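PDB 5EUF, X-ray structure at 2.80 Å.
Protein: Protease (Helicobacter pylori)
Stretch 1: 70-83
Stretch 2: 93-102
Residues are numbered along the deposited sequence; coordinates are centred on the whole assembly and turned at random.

Stretch 1 70-83: EFDKIVKRFGGVSN
Stretch 2 (93-102) YFIKTSEANL

Stretch 1 runs as a helix (70-77), turns through F78-G80 and enters a strand at V81 that pairs antiparallel with strand 93-98 (169° between directions), in the register V81-K96, S82-I95, N83-F94. Both main-chain polar groups of V81 are satisfied by K96: V81 N donates to K96 O (2.8 Å) and K96 N to V81 O (2.5 Å, very short and nearly linear). The N83-F94 pair is looser, with N83 N to F94 O and F94 N to N83 O both at 3.3 Å. Between them, S82 and I95 form a non-hydrogen-bonded pair, whose CA atoms instead approach carbonyls: S82 CA lies 3.3 Å from F94 O, and I95 CA 3.2 Å from V81 O.

At the turn, G79 has positive phi (64/30), favouring glycine, and G80 N is satisfied by V75 O (2.9 Å). G80 CA sits 3.1 Å from K96 O; a CB here would clash with F78 CE2.

I95 (m, t) shares a face with S82 and is buried beneath the helix, its CD1 4.0 Å from F71 CZ and 3.8 Å from V75 CG2. F78 (p) presents one ring face to N101 CB, 4.0 Å from the ring centroid. V81, N83, F94 and K96 occupy the other face; K96 NZ bonds elsewhere in the structure.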

# COMPACT_ATOMS: atom_id res chain seq x y z
N GLU B 70 22.34 -7.54 -28.77
CA GLU B 70 22.82 -8.58 -29.68
C GLU B 70 21.85 -9.76 -29.70
O GLU B 70 21.79 -10.51 -30.67
CB GLU B 70 24.22 -9.05 -29.27
CG GLU B 70 24.88 -10.00 -30.27
CD GLU B 70 26.25 -10.47 -29.82
OE1 GLU B 70 26.76 -11.45 -30.40
OE2 GLU B 70 26.81 -9.85 -28.89
N PHE B 71 21.08 -9.91 -28.62
CA PHE B 71 20.02 -10.90 -28.57
C PHE B 71 19.03 -10.67 -29.70
O PHE B 71 18.76 -11.57 -30.50
CB PHE B 71 19.30 -10.84 -27.21
CG PHE B 71 18.24 -11.88 -27.02
CD1 PHE B 71 16.96 -11.71 -27.55
CD2 PHE B 71 18.49 -13.03 -26.29
CE1 PHE B 71 15.98 -12.67 -27.37
CE2 PHE B 71 17.51 -13.99 -26.10
CZ PHE B 71 16.26 -13.81 -26.64
N ASP B 72 18.49 -9.45 -29.78
CA ASP B 72 17.51 -9.10 -30.80
C ASP B 72 18.10 -9.23 -32.21
O ASP B 72 17.45 -9.76 -33.11
CB ASP B 72 17.00 -7.67 -30.58
CG ASP B 72 16.03 -7.57 -29.42
OD1 ASP B 72 15.17 -8.47 -29.28
OD2 ASP B 72 16.12 -6.59 -28.64
N LYS B 73 19.33 -8.75 -32.38
CA LYS B 73 20.00 -8.80 -33.68
C LYS B 73 20.11 -10.24 -34.19
O LYS B 73 19.82 -10.51 -35.35
CB LYS B 73 21.39 -8.17 -33.58
N ILE B 74 20.52 -11.14 -33.31
CA ILE B 74 20.63 -12.55 -33.65
C ILE B 74 19.28 -13.15 -34.02
O ILE B 74 19.16 -13.86 -35.02
CB ILE B 74 21.26 -13.37 -32.50
CG1 ILE B 74 22.75 -13.07 -32.39
CG2 ILE B 74 21.04 -14.85 -32.70
CD1 ILE B 74 23.46 -13.87 -31.32
N VAL B 75 18.26 -12.86 -33.22
CA VAL B 75 16.91 -13.38 -33.47
C VAL B 75 16.39 -12.90 -34.82
O VAL B 75 15.91 -13.69 -35.62
CB VAL B 75 15.92 -12.96 -32.37
CG1 VAL B 75 14.49 -13.27 -32.79
CG2 VAL B 75 16.25 -13.66 -31.05
N LYS B 76 16.51 -11.60 -35.06
CA LYS B 76 16.05 -11.00 -36.30
C LYS B 76 16.84 -11.54 -37.50
O LYS B 76 16.32 -11.60 -38.62
CB LYS B 76 16.18 -9.47 -36.24
N ARG B 77 18.08 -11.95 -37.26
CA ARG B 77 18.93 -12.46 -38.32
C ARG B 77 18.39 -13.76 -38.92
O ARG B 77 18.47 -13.97 -40.13
CB ARG B 77 20.36 -12.68 -37.81
N PHE B 78 17.83 -14.64 -38.08
CA PHE B 78 17.21 -15.84 -38.63
C PHE B 78 15.70 -15.65 -38.79
O PHE B 78 14.93 -16.62 -38.75
CB PHE B 78 17.53 -17.09 -37.79
CG PHE B 78 17.18 -16.99 -36.32
CD1 PHE B 78 18.18 -16.86 -35.37
CD2 PHE B 78 15.86 -17.10 -35.89
CE1 PHE B 78 17.87 -16.79 -34.02
CE2 PHE B 78 15.55 -17.03 -34.55
CZ PHE B 78 16.55 -16.88 -33.61
N GLY B 79 15.29 -14.40 -38.97
CA GLY B 79 13.91 -14.08 -39.29
C GLY B 79 12.93 -14.44 -38.19
O GLY B 79 11.76 -14.75 -38.45
N GLY B 80 13.40 -14.39 -36.95
CA GLY B 80 12.55 -14.70 -35.81
C GLY B 80 11.84 -13.49 -35.25
O GLY B 80 12.07 -12.36 -35.69
N VAL B 81 10.96 -13.73 -34.29
CA VAL B 81 10.26 -12.66 -33.59
C VAL B 81 10.33 -12.91 -32.09
O VAL B 81 9.94 -13.98 -31.62
CB VAL B 81 8.79 -12.55 -34.02
CG1 VAL B 81 8.09 -11.45 -33.23
CG2 VAL B 81 8.69 -12.29 -35.51
N SER B 82 10.82 -11.94 -31.33
CA SER B 82 10.93 -12.09 -29.89
C SER B 82 10.24 -10.97 -29.13
O SER B 82 10.66 -9.81 -29.21
CB SER B 82 12.40 -12.17 -29.46
OG SER B 82 12.99 -10.88 -29.43
N ASN B 83 9.19 -11.31 -28.40
CA ASN B 83 8.53 -10.35 -27.53
C ASN B 83 8.65 -10.78 -26.07
O ASN B 83 9.09 -11.89 -25.77
CB ASN B 83 7.05 -10.20 -27.92
CG ASN B 83 6.42 -8.93 -27.34
OD1 ASN B 83 7.13 -7.99 -26.97
ND2 ASN B 83 5.10 -8.92 -27.26
N TYR B 93 8.84 -14.66 -21.67
CA TYR B 93 9.62 -14.38 -22.87
C TYR B 93 9.39 -15.47 -23.91
O TYR B 93 9.26 -16.64 -23.56
CB TYR B 93 11.12 -14.29 -22.54
CG TYR B 93 11.49 -13.34 -21.42
CD1 TYR B 93 11.83 -12.02 -21.69
CD2 TYR B 93 11.52 -13.77 -20.10
CE1 TYR B 93 12.18 -11.15 -20.67
CE2 TYR B 93 11.86 -12.91 -19.07
CZ TYR B 93 12.19 -11.60 -19.36
OH TYR B 93 12.54 -10.74 -18.35
N PHE B 94 9.35 -15.09 -25.19
CA PHE B 94 9.20 -16.10 -26.24
C PHE B 94 9.78 -15.67 -27.59
O PHE B 94 9.77 -14.49 -27.94
CB PHE B 94 7.72 -16.47 -26.42
CG PHE B 94 6.84 -15.33 -26.85
CD1 PHE B 94 6.65 -15.06 -28.20
CD2 PHE B 94 6.19 -14.54 -25.91
CE1 PHE B 94 5.84 -14.01 -28.60
CE2 PHE B 94 5.38 -13.50 -26.30
CZ PHE B 94 5.21 -13.23 -27.65
N ILE B 95 10.28 -16.65 -28.33
CA ILE B 95 10.78 -16.44 -29.68
C ILE B 95 9.91 -17.16 -30.71
O ILE B 95 9.64 -18.35 -30.57
CB ILE B 95 12.24 -16.93 -29.84
CG1 ILE B 95 13.19 -16.11 -28.97
CG2 ILE B 95 12.68 -16.85 -31.29
CD1 ILE B 95 14.64 -16.54 -29.08
N LYS B 96 9.47 -16.42 -31.72
CA LYS B 96 8.73 -17.01 -32.83
C LYS B 96 9.66 -17.34 -33.99
O LYS B 96 10.24 -16.45 -34.60
CB LYS B 96 7.63 -16.06 -33.32
CG LYS B 96 6.38 -16.07 -32.47
CD LYS B 96 5.66 -17.39 -32.59
CE LYS B 96 5.22 -17.67 -34.01
NZ LYS B 96 4.47 -18.94 -34.12
N THR B 97 9.82 -18.63 -34.28
CA THR B 97 10.70 -19.04 -35.37
C THR B 97 10.36 -20.44 -35.88
O THR B 97 9.25 -20.93 -35.69
CB THR B 97 12.18 -18.99 -34.94
OG1 THR B 97 13.01 -19.48 -35.99
CG2 THR B 97 12.40 -19.82 -33.68
N SER B 98 11.33 -21.07 -36.54
CA SER B 98 11.15 -22.44 -37.02
C SER B 98 11.96 -23.41 -36.16
O SER B 98 12.72 -22.98 -35.28
CB SER B 98 11.56 -22.56 -38.49
OG SER B 98 12.91 -22.19 -38.67
N GLU B 99 11.82 -24.70 -36.42
CA GLU B 99 12.49 -25.71 -35.61
C GLU B 99 13.99 -25.71 -35.88
O GLU B 99 14.78 -26.21 -35.07
CB GLU B 99 11.91 -27.11 -35.87
CG GLU B 99 12.38 -27.77 -37.16
CD GLU B 99 13.60 -28.65 -36.96
OE1 GLU B 99 13.93 -28.94 -35.79
OE2 GLU B 99 14.24 -29.03 -37.96
N ALA B 100 14.39 -25.15 -37.02
CA ALA B 100 15.79 -25.06 -37.38
C ALA B 100 16.52 -24.10 -36.44
O ALA B 100 17.73 -24.20 -36.25
CB ALA B 100 15.95 -24.61 -38.82
N ASN B 101 15.78 -23.16 -35.86
CA ASN B 101 16.36 -22.18 -34.95
C ASN B 101 16.01 -22.47 -33.49
O ASN B 101 16.19 -21.61 -32.63
CB ASN B 101 15.90 -20.77 -35.33
CG ASN B 101 16.42 -20.35 -36.69
OD1 ASN B 101 15.65 -19.94 -37.55
ND2 ASN B 101 17.73 -20.45 -36.88
N LEU B 102 15.51 -23.67 -33.22
CA LEU B 102 15.21 -24.08 -31.86
C LEU B 102 16.47 -24.10 -31.00
O LEU B 102 16.45 -23.65 -29.86
CB LEU B 102 14.56 -25.46 -31.85
CG LEU B 102 14.36 -26.05 -30.45
CD1 LEU B 102 13.37 -25.23 -29.65
CD2 LEU B 102 13.93 -27.51 -30.53